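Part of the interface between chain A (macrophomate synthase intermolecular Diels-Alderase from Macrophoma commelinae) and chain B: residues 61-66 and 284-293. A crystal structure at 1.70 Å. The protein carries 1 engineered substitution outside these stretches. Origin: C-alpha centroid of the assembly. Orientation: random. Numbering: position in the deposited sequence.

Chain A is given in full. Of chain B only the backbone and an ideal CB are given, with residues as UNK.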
# COMPACT_ATOMS: atom_id res chain seq x y z
N ALA A 61 -19.83 -10.89 2.66
CA ALA A 61 -21.18 -10.42 2.99
C ALA A 61 -22.29 -11.24 2.33
O ALA A 61 -23.44 -11.18 2.76
CB ALA A 61 -21.33 -8.93 2.64
N THR A 62 -21.95 -12.01 1.29
CA THR A 62 -22.95 -12.86 0.63
C THR A 62 -23.09 -14.19 1.37
O THR A 62 -23.89 -15.04 0.98
CB THR A 62 -22.60 -13.16 -0.85
OG1 THR A 62 -21.44 -14.00 -0.92
CG2 THR A 62 -22.36 -11.85 -1.63
N LYS A 63 -22.29 -14.35 2.42
CA LYS A 63 -22.32 -15.53 3.27
C LYS A 63 -22.10 -16.90 2.62
O LYS A 63 -22.90 -17.82 2.79
CB LYS A 63 -23.63 -15.52 4.09
CG LYS A 63 -23.68 -14.34 5.07
CD LYS A 63 -24.93 -14.31 5.95
CE LYS A 63 -26.08 -13.56 5.29
NZ LYS A 63 -26.61 -14.27 4.08
N PRO A 64 -20.99 -17.05 1.87
CA PRO A 64 -20.71 -18.34 1.24
C PRO A 64 -20.26 -19.30 2.34
O PRO A 64 -19.85 -18.86 3.42
CB PRO A 64 -19.57 -18.01 0.29
CG PRO A 64 -18.79 -17.01 1.09
CD PRO A 64 -19.91 -16.09 1.60
N ASP A 65 -20.34 -20.60 2.09
CA ASP A 65 -19.90 -21.57 3.08
C ASP A 65 -18.38 -21.51 3.21
O ASP A 65 -17.82 -21.92 4.22
CB ASP A 65 -20.35 -22.99 2.69
CG ASP A 65 -21.86 -23.15 2.71
OD1 ASP A 65 -22.52 -22.45 3.52
OD2 ASP A 65 -22.39 -23.98 1.93
N PHE A 66 -17.72 -21.01 2.17
CA PHE A 66 -16.27 -20.83 2.22
C PHE A 66 -15.81 -19.85 1.15
O PHE A 66 -16.50 -19.63 0.16
CB PHE A 66 -15.52 -22.17 2.02
CG PHE A 66 -15.66 -22.78 0.64
CD1 PHE A 66 -14.86 -22.35 -0.42
CD2 PHE A 66 -16.57 -23.80 0.41
CE1 PHE A 66 -14.97 -22.94 -1.69
CE2 PHE A 66 -16.70 -24.40 -0.85
CZ PHE A 66 -15.89 -23.97 -1.90
N UNK B 284 -22.72 -13.66 -6.92
CA UNK B 284 -22.29 -14.68 -5.98
C UNK B 284 -23.43 -15.15 -5.08
O UNK B 284 -23.65 -16.35 -4.91
CB UNK B 284 -21.14 -14.15 -5.13
N UNK B 285 -24.19 -14.20 -4.52
CA UNK B 285 -25.30 -14.56 -3.64
C UNK B 285 -26.31 -15.44 -4.39
O UNK B 285 -26.83 -16.41 -3.84
CB UNK B 285 -25.98 -13.30 -3.10
N UNK B 286 -26.60 -15.08 -5.64
CA UNK B 286 -27.55 -15.84 -6.42
C UNK B 286 -27.07 -17.24 -6.73
O UNK B 286 -27.85 -18.20 -6.70
CB UNK B 286 -27.86 -15.10 -7.72
N UNK B 287 -25.78 -17.37 -7.04
CA UNK B 287 -25.22 -18.67 -7.37
C UNK B 287 -25.25 -19.57 -6.14
O UNK B 287 -25.56 -20.75 -6.24
CB UNK B 287 -23.79 -18.53 -7.90
N UNK B 288 -24.94 -18.99 -4.97
CA UNK B 288 -24.96 -19.75 -3.71
C UNK B 288 -26.37 -20.26 -3.43
O UNK B 288 -26.57 -21.43 -3.07
CB UNK B 288 -24.47 -18.89 -2.55
N UNK B 289 -27.36 -19.38 -3.58
CA UNK B 289 -28.75 -19.74 -3.32
C UNK B 289 -29.19 -20.88 -4.23
O UNK B 289 -29.81 -21.84 -3.77
CB UNK B 289 -29.66 -18.53 -3.51
N UNK B 290 -28.89 -20.77 -5.52
CA UNK B 290 -29.28 -21.80 -6.48
C UNK B 290 -28.60 -23.11 -6.15
O UNK B 290 -29.22 -24.18 -6.21
CB UNK B 290 -28.94 -21.37 -7.91
N UNK B 291 -27.31 -23.04 -5.82
CA UNK B 291 -26.56 -24.25 -5.50
C UNK B 291 -27.14 -24.97 -4.28
O UNK B 291 -27.39 -26.18 -4.33
CB UNK B 291 -25.09 -23.91 -5.25
N UNK B 292 -27.35 -24.23 -3.19
CA UNK B 292 -27.90 -24.83 -1.98
C UNK B 292 -29.28 -25.41 -2.24
O UNK B 292 -29.61 -26.51 -1.77
CB UNK B 292 -27.97 -23.80 -0.85
N UNK B 293 -30.09 -24.68 -2.99
CA UNK B 293 -31.44 -25.14 -3.30
C UNK B 293 -31.40 -26.46 -4.06
O UNK B 293 -32.20 -27.36 -3.80
CB UNK B 293 -32.19 -24.08 -4.11

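The chain B stretch is helical throughout, with each backbone amide from 288 to 293 bonded to the carbonyl four residues earlier, so positions 284, 288 and 292 line up along one side of the helix. That side faces the loop of chain A from Thr A62 to Asp A65, where Lys A63, at positive phi, is the first residue to leave helical geometry after a preceding helix.

At position 284 the CA-to-CB bond points toward chain A, and the ideal CB already lies 4.2 Å from Thr A62 OG1. Little depth remains in that direction, which favours a compact side chain: alanine, valine, threonine or serine would be reasonable. The residue is Val B284, whose chi1 is t; its CG1 packs 3.5 Å from Thr A62 OG1.

Position 285 has its CB directed sideways, 4.1 Å from Thr A62 CB, and the carbonyl of Thr A62 is the polar group nearby. A side chain of medium length could pass alongside the threonine, whether apolar or polar. The deposited residue is His B285, with chi1 t. Its ring presents an edge to Thr A62 O, near the ring plane.

Positions 286 and 287 have nothing of the chain A stretch within 5.5 Å of their ideal CB atoms, and this interface sets no evident preference. They are Gly B286, helical like its neighbours, and Ser B287.

At position 288 the CB again points toward chain A, but from farther back: 5.3 Å from Thr A62 O and 5.4 Å from Pro A64 CA. The space between calls for a side chain of some length, and the proline offers an apolar surface, so leucine, methionine or isoleucine would suit. Leu B288, chi1 m and chi2 t, fills it. Its CD1 lies 3.8 Å from Pro A64 CB and 3.5 Å from Thr A62 O, bringing one methyl group against both residues.

Positions 289, 290 and 291 are out of reach of the loop and could hold many helix-compatible residues; they are Ala B289, Gln B290 and Ala B291.

Position 292 points toward chain A, yet no atom of the loop comes within 5.5 Å of its ideal CB. What lies farther out is acceptor-rich: the carbonyl of Lys A63 and the carboxylate of Asp A65. A long, basic side chain, lysine or arginine, is therefore expected. Arg B292 extends across the gap with chi2 and chi3 both t. Its NH2 donates to Lys A63 O at 2.9 Å and to Asp A65 OD1 at 3.0 Å, the latter also a salt bridge; both acceptors lie near the guanidinium plane. Two waters extend the network, one joining Arg B292 NH1 to Thr A62 O and the other joining Arg B292 NE to Asp A65 OD2, so all three guanidinium nitrogens are engaged.

Position 293 is out of reach and leaves the choice open; it is Ala B293.

Chain B 284-293: VHGSLAQARA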
# COMPACT_ATOMS: atom_id res chain seq x y z
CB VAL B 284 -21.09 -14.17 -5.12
CG1 VAL B 284 -20.70 -15.21 -4.08
CG2 VAL B 284 -19.89 -13.89 -6.03
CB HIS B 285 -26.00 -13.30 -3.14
CG HIS B 285 -27.10 -13.58 -2.15
ND1 HIS B 285 -26.87 -13.75 -0.81
CD2 HIS B 285 -28.43 -13.70 -2.33
CE1 HIS B 285 -28.02 -13.96 -0.19
NE2 HIS B 285 -28.98 -13.93 -1.09
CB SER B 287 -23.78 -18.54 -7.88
OG SER B 287 -23.76 -17.81 -9.10
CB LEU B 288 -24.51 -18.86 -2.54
CG LEU B 288 -23.04 -18.43 -2.55
CD1 LEU B 288 -22.83 -17.31 -1.51
CD2 LEU B 288 -22.14 -19.64 -2.23
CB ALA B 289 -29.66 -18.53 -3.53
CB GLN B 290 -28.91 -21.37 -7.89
CG GLN B 290 -29.79 -20.27 -8.44
CD GLN B 290 -29.28 -19.75 -9.78
OE1 GLN B 290 -28.79 -20.52 -10.61
NE2 GLN B 290 -29.40 -18.44 -9.99
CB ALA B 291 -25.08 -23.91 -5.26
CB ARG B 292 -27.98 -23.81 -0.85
CG ARG B 292 -26.61 -23.34 -0.34
CD ARG B 292 -26.74 -22.61 0.99
NE ARG B 292 -25.46 -22.07 1.46
CZ ARG B 292 -25.13 -20.78 1.38
NH1 ARG B 292 -25.98 -19.91 0.85
NH2 ARG B 292 -23.95 -20.37 1.83
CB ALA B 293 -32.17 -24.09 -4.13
O HOH W 1 -25.73 -17.00 1.10
O HOH W 2 -24.73 -24.91 2.49
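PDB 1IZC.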